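Local coordinates for protein NADH oxidoreductase (Mesorhizobium loti, PDB 3PI7) that probably binds NADPH and acts as a quinone oxidoreductase of the medium-chain dehydrogenase/reductase type, with a GroES-like domain and a Rossmann domain, at residues A[28-31]-A[32-35]; A[59-63]-A[64-68]; A[175-178]-A[179-183]; A[332-335]-A[336-340]. All blocks are in the same frame, centred on the assembly; numbering follows the deposited sequence. Where two conformers were deposited one is given.

Overall arrangement
Contacts 1, 2 and 4 form one neighbourhood; contact 3 stands apart. The loop of contact 1, the strand-to-helix turn of contact 2 and the helix end of contact 4 meet through Leu30, Met33, Ile61, Val66, Val334 and Leu338. Contact 2, the most buried, has its centre about 7 Å from that of the chain and is polar: a carboxylate, backbone groups and two waters. Contacts 1 and 4 lie farther out, their centres about 18 and 17 Å from that of the chain, and pair one apolar side with an exposed one. Contact 3, partly buried, is a Rossmann-domain helix start held by backbone hydrogen bonds and an N-cap serine, with apolar side chains alongside.

Contact 1 (A[28-31]-A[32-35]); sequences SALE and AMEP
Leu30 and Met33, a selenomethionine, meet in the loop that connects strand 10-16 to strand 37-43, the two strands of a small antiparallel sheet. The loop has an apolar side and an open side. On the apolar side, Leu30 CD2 touches the selenium atom SE of Met33 at 3.6 Å. The two side chains cross at a slant. Leu30 points its CG away from its own backbone N (chi1 -173°), which brings the end of the side chain nearer to residues 32-35. Its other methyl, CD1, lies 3.4 Å from Ala32 O, and the branch carbon CG is close to the same oxygen. Ala32 N and Ala32 O are buried here without a polar partner in the model. Met33 is bent at both chi2 and chi3, and its selenium lies at the bend. Both Leu30 and Met33 are buried. Helix 327-338 covers them: Leu30 packs on Leu338, and Met33 packs on Val334 and Pro335. Leu30 also reaches Val66 and Ile69 of helix 63-69, and this joins the loop to two helices.

The other side, with Glu31 and Pro35, is loose and largely exposed. Glu31 CG sits between its own backbone N and carbonyl carbon (chi1 68°), 3.3 Å from Ala32 N. The carboxylate oxygen OE2 is hydrogen-bonded to Tyr36 OH, while OE1 has a long, weak ion pair with Lys70. Towards residues 32-35 the carboxylate makes little more than a distant touch. Glu31 OE2 stands 4.3 Å from CG of the Pro35 ring.

Contact 2 (A[59-63]-A[64-68]); sequences ASINP and SDVAF
This is the turn from strand 58-60 into helix 63-69 in the GroES-like domain, with Asn62 at the N-cap position. The Asn62 side chain makes no capping bond. Instead the carboxylate of Asp65 folds back to the backbone. Asp65 OD2 accepts from Asn62 N at 2.9 Å through its anti lone pair, and the bond is fairly straight (163°). Asp65 CG stands anti to its own carbonyl carbon (chi1 -65°), which turns the carboxylate towards the chain before the helix. The Asn62 amide and Asp65 carboxylate planes are 20° apart, and the two side chains cross at a slant. One water is hydrogen-bonded to Asp65 OD2 at 2.7 Å and to Ser60 O. A second water accepts from Asn62 ND2 at 2.7 Å, donates to Asp65 OD2 and bonds to Ser64 OG. The first helical turn is closed by Ala67 N to Pro63 O at 3.0 Å, while Asn62 O receives weak bonds from Asp65 N and Val66 N. Around the turn, Asp65 OD1 is held by Phe85 N, and the Asn62 amide meets Glu86 and Lys344. Ile61 packs on strand 345-348, and both Ile61 and Val66 reach helix 327-338.

Contact 3 (A[175-178]-A[179-183]); sequences SQLC and KLIIG
Ile182 lays its CG1 branch over the carbonyl oxygen of Cys178, with CG1 only 3.2 Å from Cys178 O and CD1 close behind. That oxygen also accepts from Ile182 N at 2.8 Å, so one residue meets it with both backbone and side chain. CG1 stands anti to the carbonyl carbon of Ile182 (chi1 -70°), which keeps the branch beside the helix backbone. An alanine here would keep the backbone bond but is likely to leave a gap beside Cys178 O.

One residue earlier in each segment, Leu177 and Ile181 lie side by side and point the same way, their CD1 methyls 4.0 Å apart. Gln176 bends at chi2, and its OE1 comes to 4.1 Å from Leu180 CG. The same oxygen is near Lys179 CB, where the two side chains cross at about a right angle. Lys179 CG passes 3.3 Å from Ser175 O, which accepts from Lys179 N. Ser175 is the N-cap: its OG receives Cys178 N at 3.3 Å and also bonds to Ala172 O.

The helix 176-188 links strands 167-170 and 191-196 in a beta-alpha-beta crossover of the Rossmann domain. Ile181 faces helix 148-163 and strand 167-170. Ile182 lies between Met170 of that strand and helix 202-208.

Contact 4 (A[332-335]-A[336-340]); sequences AWVP and AELTK
Ala332 O takes a hydrogen bond from a water that also accepts from Ala336 N, at 2.8 and 2.9 Å, in place of a direct helical bond. Trp333 O accepts from Glu337 N at 3.2 Å, and Glu337 CG packs near the same oxygen. On the buried side Val334 CG1 lies beside Leu338 CD1 at 3.8 Å, and the two side chains point the same way. Val334 O accepts from Leu338 N at 2.9 Å. This is the last part of helix 327-338, which connects strand 323-326 to strand 345-348 in a beta-alpha-beta unit. The helix is kinked where the N of Ala332 and of Pro335 has no bond to the turn before; Pro335 has no N-H to give. Pro335 O receives a weak bond from Thr339 N, while Thr339 OG1 turns back to donate to Ala336 O at 2.7 Å. Glu337 bends at chi2 and forms a salt bridge with Lys340, whose NZ meets OE1 on the syn side at 3.0 Å, 31° out of the carboxylate plane. A glutamine in its place would probably leave the ammonium group of Lys340 without its charged mate. Glu337 and Leu338 both touch Val345 of strand 345-348.

Contact 1 (A[28-31]-A[32-35])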
loop_
_atom_site.group_PDB
_atom_site.type_symbol
_atom_site.label_atom_id
_atom_site.label_comp_id
_atom_site.label_asym_id
_atom_site.label_seq_id
_atom_site.Cartn_x
_atom_site.Cartn_y
_atom_site.Cartn_z
ATOM N N SER A 28 18.618 0.260 13.269
ATOM C CA SER A 28 19.311 1.226 12.442
ATOM C C SER A 28 20.450 2.001 13.118
ATOM O O SER A 28 21.211 2.646 12.409
ATOM C CB SER A 28 18.282 2.207 11.888
ATOM O OG SER A 28 17.653 2.900 12.952
ATOM N N ALA A 29 20.567 1.947 14.453
ATOM C CA ALA A 29 21.641 2.628 15.178
ATOM C C ALA A 29 22.968 1.925 14.927
ATOM O O ALA A 29 23.025 0.696 14.877
ATOM C CB ALA A 29 21.335 2.649 16.672
ATOM N N LEU A 30 24.013 2.703 14.717
ATOM C CA LEU A 30 25.352 2.148 14.523
ATOM C C LEU A 30 26.101 2.373 15.808
ATOM O O LEU A 30 26.569 3.480 16.078
ATOM C CB LEU A 30 26.072 2.760 13.319
ATOM C CG LEU A 30 27.408 2.092 12.972
ATOM C CD1 LEU A 30 27.201 0.680 12.399
ATOM C CD2 LEU A 30 28.217 2.960 12.063
ATOM N N GLU A 31 26.093 1.346 16.635
ATOM C CA GLU A 31 26.671 1.321 17.955
ATOM C C GLU A 31 28.208 1.195 17.886
ATOM O O GLU A 31 28.914 1.714 18.749
ATOM C CB GLU A 31 26.024 0.164 18.780
ATOM C CG GLU A 31 26.327 -1.279 18.355
ATOM C CD GLU A 31 25.844 -1.844 17.023
ATOM O OE1 GLU A 31 25.159 -1.131 16.255
ATOM O OE2 GLU A 31 26.171 -3.020 16.745
ATOM N N ALA A 32 28.708 0.468 16.880
ATOM C CA ALA A 32 30.127 0.208 16.653
ATOM C C ALA A 32 30.367 -0.181 15.198
ATOM O O ALA A 32 29.458 -0.710 14.545
ATOM C CB ALA A 32 30.619 -0.901 17.579
HETATM N N MSE A 33 31.600 0.051 14.700
HETATM C CA MSE A 33 31.950 -0.334 13.338
HETATM C C MSE A 33 32.583 -1.721 13.288
HETATM O O MSE A 33 32.427 -2.429 12.297
HETATM C CB MSE A 33 32.945 0.677 12.737
HETATM C CG MSE A 33 32.366 2.050 12.594
HETATM SE SE MSE A 33 31.608 2.313 10.895
HETATM C CE MSE A 33 33.134 2.949 9.882
ATOM N N GLU A 34 33.308 -2.111 14.363
ATOM C CA GLU A 34 34.086 -3.352 14.424
ATOM C C GLU A 34 33.297 -4.616 14.145
ATOM O O GLU A 34 33.903 -5.532 13.586
ATOM C CB GLU A 34 34.818 -3.490 15.757
ATOM C CG GLU A 34 35.852 -2.400 15.988
ATOM C CD GLU A 34 35.349 -1.111 16.614
ATOM O OE1 GLU A 34 34.115 -0.933 16.759
ATOM O OE2 GLU A 34 36.203 -0.244 16.899
ATOM N N PRO A 35 31.988 -4.743 14.448
ATOM C CA PRO A 35 31.287 -5.990 14.065
ATOM C C PRO A 35 31.100 -6.106 12.544
ATOM O O PRO A 35 30.941 -7.211 12.010
ATOM C CB PRO A 35 29.895 -5.821 14.701
ATOM C CG PRO A 35 30.004 -4.696 15.677
ATOM C CD PRO A 35 31.077 -3.811 15.157
#

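Contact 2 (A[59-63]-A[64-68])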
loop_
_atom_site.group_PDB
_atom_site.type_symbol
_atom_site.label_atom_id
_atom_site.label_comp_id
_atom_site.label_asym_id
_atom_site.label_seq_id
_atom_site.Cartn_x
_atom_site.Cartn_y
_atom_site.Cartn_z
ATOM N N ALA A 59 34.176 10.388 0.908
ATOM C CA ALA A 59 33.058 9.466 0.753
ATOM C C ALA A 59 31.983 9.854 1.759
ATOM O O ALA A 59 32.307 10.258 2.863
ATOM C CB ALA A 59 33.520 8.020 0.967
ATOM N N SER A 60 30.724 9.810 1.356
ATOM C CA SER A 60 29.615 10.099 2.264
ATOM C C SER A 60 29.293 8.901 3.111
ATOM O O SER A 60 29.606 7.761 2.745
ATOM C CB SER A 60 28.347 10.459 1.492
ATOM O OG SER A 60 28.392 11.683 0.797
ATOM N N ILE A 61 28.589 9.142 4.208
ATOM C CA ILE A 61 27.997 8.098 5.041
ATOM C C ILE A 61 26.509 8.389 5.067
ATOM O O ILE A 61 26.099 9.445 5.570
ATOM C CB ILE A 61 28.577 7.948 6.459
ATOM C CG1 ILE A 61 30.108 7.802 6.429
ATOM C CG2 ILE A 61 27.898 6.742 7.177
ATOM C CD1 ILE A 61 30.725 8.077 7.786
ATOM N N ASN A 62 25.709 7.493 4.497
ATOM C CA ASN A 62 24.252 7.653 4.455
ATOM C C ASN A 62 23.555 6.575 5.257
ATOM O O ASN A 62 24.132 5.502 5.418
ATOM C CB ASN A 62 23.762 7.567 3.005
ATOM C CG ASN A 62 24.221 8.719 2.157
ATOM O OD1 ASN A 62 23.949 9.884 2.453
ATOM N ND2 ASN A 62 24.995 8.416 1.133
ATOM N N PRO A 63 22.270 6.744 5.655
ATOM C CA PRO A 63 21.578 5.648 6.371
ATOM C C PRO A 63 21.631 4.335 5.581
ATOM O O PRO A 63 21.801 3.280 6.188
ATOM C CB PRO A 63 20.152 6.182 6.511
ATOM C CG PRO A 63 20.348 7.650 6.634
ATOM C CD PRO A 63 21.403 7.937 5.570
ATOM N N SER A 64 21.590 4.402 4.215
ATOM C CA SER A 64 21.689 3.184 3.386
ATOM C C SER A 64 23.038 2.462 3.633
ATOM O O SER A 64 23.059 1.239 3.608
ATOM C CB SER A 64 21.479 3.490 1.902
ATOM O OG SER A 64 22.342 4.516 1.435
ATOM N N ASP A 65 24.158 3.191 3.871
ATOM C CA ASP A 65 25.439 2.513 4.177
ATOM C C ASP A 65 25.377 1.763 5.503
ATOM O O ASP A 65 25.842 0.636 5.588
ATOM C CB ASP A 65 26.587 3.514 4.223
ATOM C CG ASP A 65 26.851 4.160 2.900
ATOM O OD1 ASP A 65 27.218 3.428 1.935
ATOM O OD2 ASP A 65 26.715 5.382 2.816
ATOM N N VAL A 66 24.806 2.389 6.533
ATOM C CA VAL A 66 24.673 1.778 7.865
ATOM C C VAL A 66 23.837 0.500 7.737
ATOM O O VAL A 66 24.283 -0.563 8.152
ATOM C CB VAL A 66 24.084 2.779 8.872
ATOM C CG1 VAL A 66 23.840 2.100 10.228
ATOM C CG2 VAL A 66 25.021 3.977 9.029
ATOM N N ALA A 67 22.693 0.574 7.039
ATOM C CA ALA A 67 21.842 -0.603 6.850
ATOM C C ALA A 67 22.592 -1.672 6.073
ATOM O O ALA A 67 22.522 -2.860 6.398
ATOM C CB ALA A 67 20.573 -0.196 6.081
ATOM N N PHE A 68 23.327 -1.246 5.021
ATOM C CA PHE A 68 24.036 -2.197 4.189
ATOM C C PHE A 68 25.120 -2.958 4.944
ATOM O O PHE A 68 25.201 -4.178 4.778
ATOM C CB PHE A 68 24.615 -1.487 2.958
ATOM C CG PHE A 68 25.480 -2.391 2.123
ATOM C CD1 PHE A 68 24.914 -3.381 1.334
ATOM C CD2 PHE A 68 26.869 -2.258 2.136
ATOM C CE1 PHE A 68 25.717 -4.201 0.529
ATOM C CE2 PHE A 68 27.671 -3.093 1.351
ATOM C CZ PHE A 68 27.091 -4.074 0.572
HETATM O O HOH W 1 28.191 6.411 0.790
HETATM O O HOH W 2 24.674 5.819 0.563
#

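Contact 3 (A[175-178]-A[179-183])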
loop_
_atom_site.group_PDB
_atom_site.type_symbol
_atom_site.label_atom_id
_atom_site.label_comp_id
_atom_site.label_asym_id
_atom_site.label_seq_id
_atom_site.Cartn_x
_atom_site.Cartn_y
_atom_site.Cartn_z
ATOM N N SER A 175 16.763 14.551 9.136
ATOM C CA SER A 175 17.738 13.885 8.268
ATOM C C SER A 175 18.178 14.815 7.129
ATOM O O SER A 175 17.429 15.723 6.778
ATOM C CB SER A 175 17.149 12.595 7.710
ATOM O OG SER A 175 16.151 12.868 6.741
ATOM N N GLN A 176 19.401 14.626 6.576
ATOM C CA GLN A 176 19.847 15.483 5.470
ATOM C C GLN A 176 18.847 15.484 4.298
ATOM O O GLN A 176 18.568 16.533 3.718
ATOM C CB GLN A 176 21.229 15.073 4.957
ATOM C CG GLN A 176 21.749 16.023 3.875
ATOM C CD GLN A 176 21.875 17.436 4.402
ATOM O OE1 GLN A 176 21.128 18.344 4.002
ATOM N NE2 GLN A 176 22.741 17.620 5.396
ATOM N N LEU A 177 18.316 14.308 3.955
ATOM C CA LEU A 177 17.360 14.184 2.863
ATOM C C LEU A 177 16.106 15.062 3.117
ATOM O O LEU A 177 15.689 15.841 2.231
ATOM C CB LEU A 177 16.988 12.713 2.700
ATOM C CG LEU A 177 15.926 12.358 1.670
ATOM C CD1 LEU A 177 16.217 12.971 0.297
ATOM C CD2 LEU A 177 15.825 10.851 1.534
ATOM N N CYS A 178 15.533 14.951 4.323
ATOM C CA CYS A 178 14.342 15.734 4.663
ATOM C C CYS A 178 14.652 17.218 4.597
ATOM O O CYS A 178 13.830 17.993 4.086
ATOM C CB CYS A 178 13.786 15.332 6.022
ATOM S SG CYS A 178 12.986 13.706 6.029
ATOM N N LYS A 179 15.852 17.622 5.038
ATOM C CA LYS A 179 16.227 19.021 4.965
ATOM C C LYS A 179 16.318 19.498 3.519
ATOM O O LYS A 179 15.901 20.615 3.242
ATOM C CB LYS A 179 17.525 19.294 5.737
ATOM C CG LYS A 179 17.335 19.039 7.235
ATOM C CD LYS A 179 18.435 19.643 8.115
ATOM C CE LYS A 179 19.738 18.901 8.049
ATOM N NZ LYS A 179 20.664 19.401 9.103
ATOM N N LEU A 180 16.812 18.668 2.579
ATOM C CA LEU A 180 16.830 19.075 1.167
ATOM C C LEU A 180 15.390 19.242 0.632
ATOM O O LEU A 180 15.100 20.173 -0.121
ATOM C CB LEU A 180 17.574 18.037 0.310
ATOM C CG LEU A 180 19.095 17.936 0.472
ATOM C CD1 LEU A 180 19.618 16.786 -0.313
ATOM C CD2 LEU A 180 19.784 19.218 0.077
ATOM N N ILE A 181 14.500 18.309 0.984
ATOM C CA ILE A 181 13.105 18.361 0.521
ATOM C C ILE A 181 12.410 19.574 1.116
ATOM O O ILE A 181 11.683 20.252 0.404
ATOM C CB ILE A 181 12.346 17.037 0.818
ATOM C CG1 ILE A 181 13.025 15.910 0.022
ATOM C CG2 ILE A 181 10.827 17.151 0.411
ATOM C CD1 ILE A 181 12.499 14.501 0.280
ATOM N N ILE A 182 12.668 19.860 2.403
ATOM C CA ILE A 182 12.071 21.032 3.067
ATOM C C ILE A 182 12.444 22.309 2.268
ATOM O O ILE A 182 11.558 23.120 1.981
ATOM C CB ILE A 182 12.457 21.123 4.574
ATOM C CG1 ILE A 182 11.764 20.015 5.382
ATOM C CG2 ILE A 182 12.033 22.496 5.136
ATOM C CD1 ILE A 182 12.328 19.754 6.793
ATOM N N GLY A 183 13.719 22.432 1.880
ATOM C CA GLY A 183 14.235 23.543 1.073
ATOM C C GLY A 183 13.509 23.704 -0.253
ATOM O O GLY A 183 13.049 24.798 -0.580
#

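Contact 4 (A[332-335]-A[336-340])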
loop_
_atom_site.group_PDB
_atom_site.type_symbol
_atom_site.label_atom_id
_atom_site.label_comp_id
_atom_site.label_asym_id
_atom_site.label_seq_id
_atom_site.Cartn_x
_atom_site.Cartn_y
_atom_site.Cartn_z
ATOM N N ALA A 332 37.054 3.462 14.432
ATOM C CA ALA A 332 36.928 3.867 15.810
ATOM C C ALA A 332 35.909 4.956 16.047
ATOM O O ALA A 332 35.189 4.858 17.032
ATOM C CB ALA A 332 38.280 4.335 16.345
ATOM N N TRP A 333 35.837 5.991 15.191
ATOM C CA TRP A 333 35.056 7.170 15.555
ATOM C C TRP A 333 33.876 7.557 14.697
ATOM O O TRP A 333 33.187 8.523 15.058
ATOM C CB TRP A 333 36.001 8.381 15.695
ATOM C CG TRP A 333 37.188 8.092 16.568
ATOM C CD1 TRP A 333 38.495 8.114 16.192
ATOM C CD2 TRP A 333 37.166 7.578 17.916
ATOM N NE1 TRP A 333 39.296 7.693 17.229
ATOM C CE2 TRP A 333 38.506 7.389 18.310
ATOM C CE3 TRP A 333 36.139 7.306 18.848
ATOM C CZ2 TRP A 333 38.853 6.897 19.579
ATOM C CZ3 TRP A 333 36.482 6.797 20.093
ATOM C CH2 TRP A 333 37.824 6.622 20.458
ATOM N N VAL A 334 33.591 6.837 13.611
ATOM C CA VAL A 334 32.379 7.178 12.860
ATOM C C VAL A 334 31.117 6.994 13.798
ATOM O O VAL A 334 30.306 7.905 13.819
ATOM C CB VAL A 334 32.267 6.391 11.541
ATOM C CG1 VAL A 334 30.816 6.223 11.103
ATOM C CG2 VAL A 334 33.102 7.062 10.450
ATOM N N PRO A 335 30.941 5.917 14.604
ATOM C CA PRO A 335 29.713 5.819 15.424
ATOM C C PRO A 335 29.520 6.996 16.373
ATOM O O PRO A 335 28.393 7.459 16.526
ATOM C CB PRO A 335 29.888 4.503 16.183
ATOM C CG PRO A 335 30.749 3.699 15.314
ATOM C CD PRO A 335 31.754 4.696 14.763
ATOM N N ALA A 336 30.609 7.500 16.978
ATOM C CA ALA A 336 30.536 8.658 17.864
ATOM C C ALA A 336 30.073 9.876 17.096
ATOM O O ALA A 336 29.321 10.677 17.621
ATOM C CB ALA A 336 31.897 8.929 18.492
ATOM N N GLU A 337 30.540 10.042 15.860
ATOM C CA GLU A 337 30.142 11.193 15.058
ATOM C C GLU A 337 28.716 11.066 14.540
ATOM O O GLU A 337 28.047 12.082 14.375
ATOM C CB GLU A 337 31.110 11.426 13.881
ATOM C CG GLU A 337 32.498 11.875 14.302
ATOM C CD GLU A 337 32.569 13.161 15.108
ATOM O OE1 GLU A 337 31.744 14.072 14.871
ATOM O OE2 GLU A 337 33.428 13.233 16.014
ATOM N N LEU A 338 28.253 9.843 14.255
ATOM C CA LEU A 338 26.906 9.643 13.733
ATOM C C LEU A 338 25.827 9.941 14.786
ATOM O O LEU A 338 24.708 10.269 14.402
ATOM C CB LEU A 338 26.727 8.221 13.170
ATOM C CG LEU A 338 27.333 7.930 11.787
ATOM C CD1 LEU A 338 27.049 6.505 11.370
ATOM C CD2 LEU A 338 26.764 8.863 10.702
ATOM N N THR A 339 26.163 9.865 16.092
ATOM C CA THR A 339 25.216 10.136 17.186
ATOM C C THR A 339 24.913 11.619 17.295
ATOM O O THR A 339 23.846 11.983 17.796
ATOM C CB THR A 339 25.710 9.596 18.536
ATOM O OG1 THR A 339 26.968 10.181 18.876
ATOM C CG2 THR A 339 25.784 8.088 18.567
ATOM N N LYS A 340 25.853 12.475 16.848
ATOM C CA LYS A 340 25.679 13.928 16.847
ATOM C C LYS A 340 24.441 14.289 16.015
ATOM O O LYS A 340 24.365 13.909 14.839
ATOM C CB LYS A 340 26.930 14.637 16.292
ATOM C CG LYS A 340 27.932 15.084 17.347
ATOM C CD LYS A 340 29.023 14.052 17.597
ATOM C CE LYS A 340 30.203 14.620 18.350
ATOM N NZ LYS A 340 31.140 15.357 17.459
HETATM O O HOH W 3 32.744 5.804 18.003
#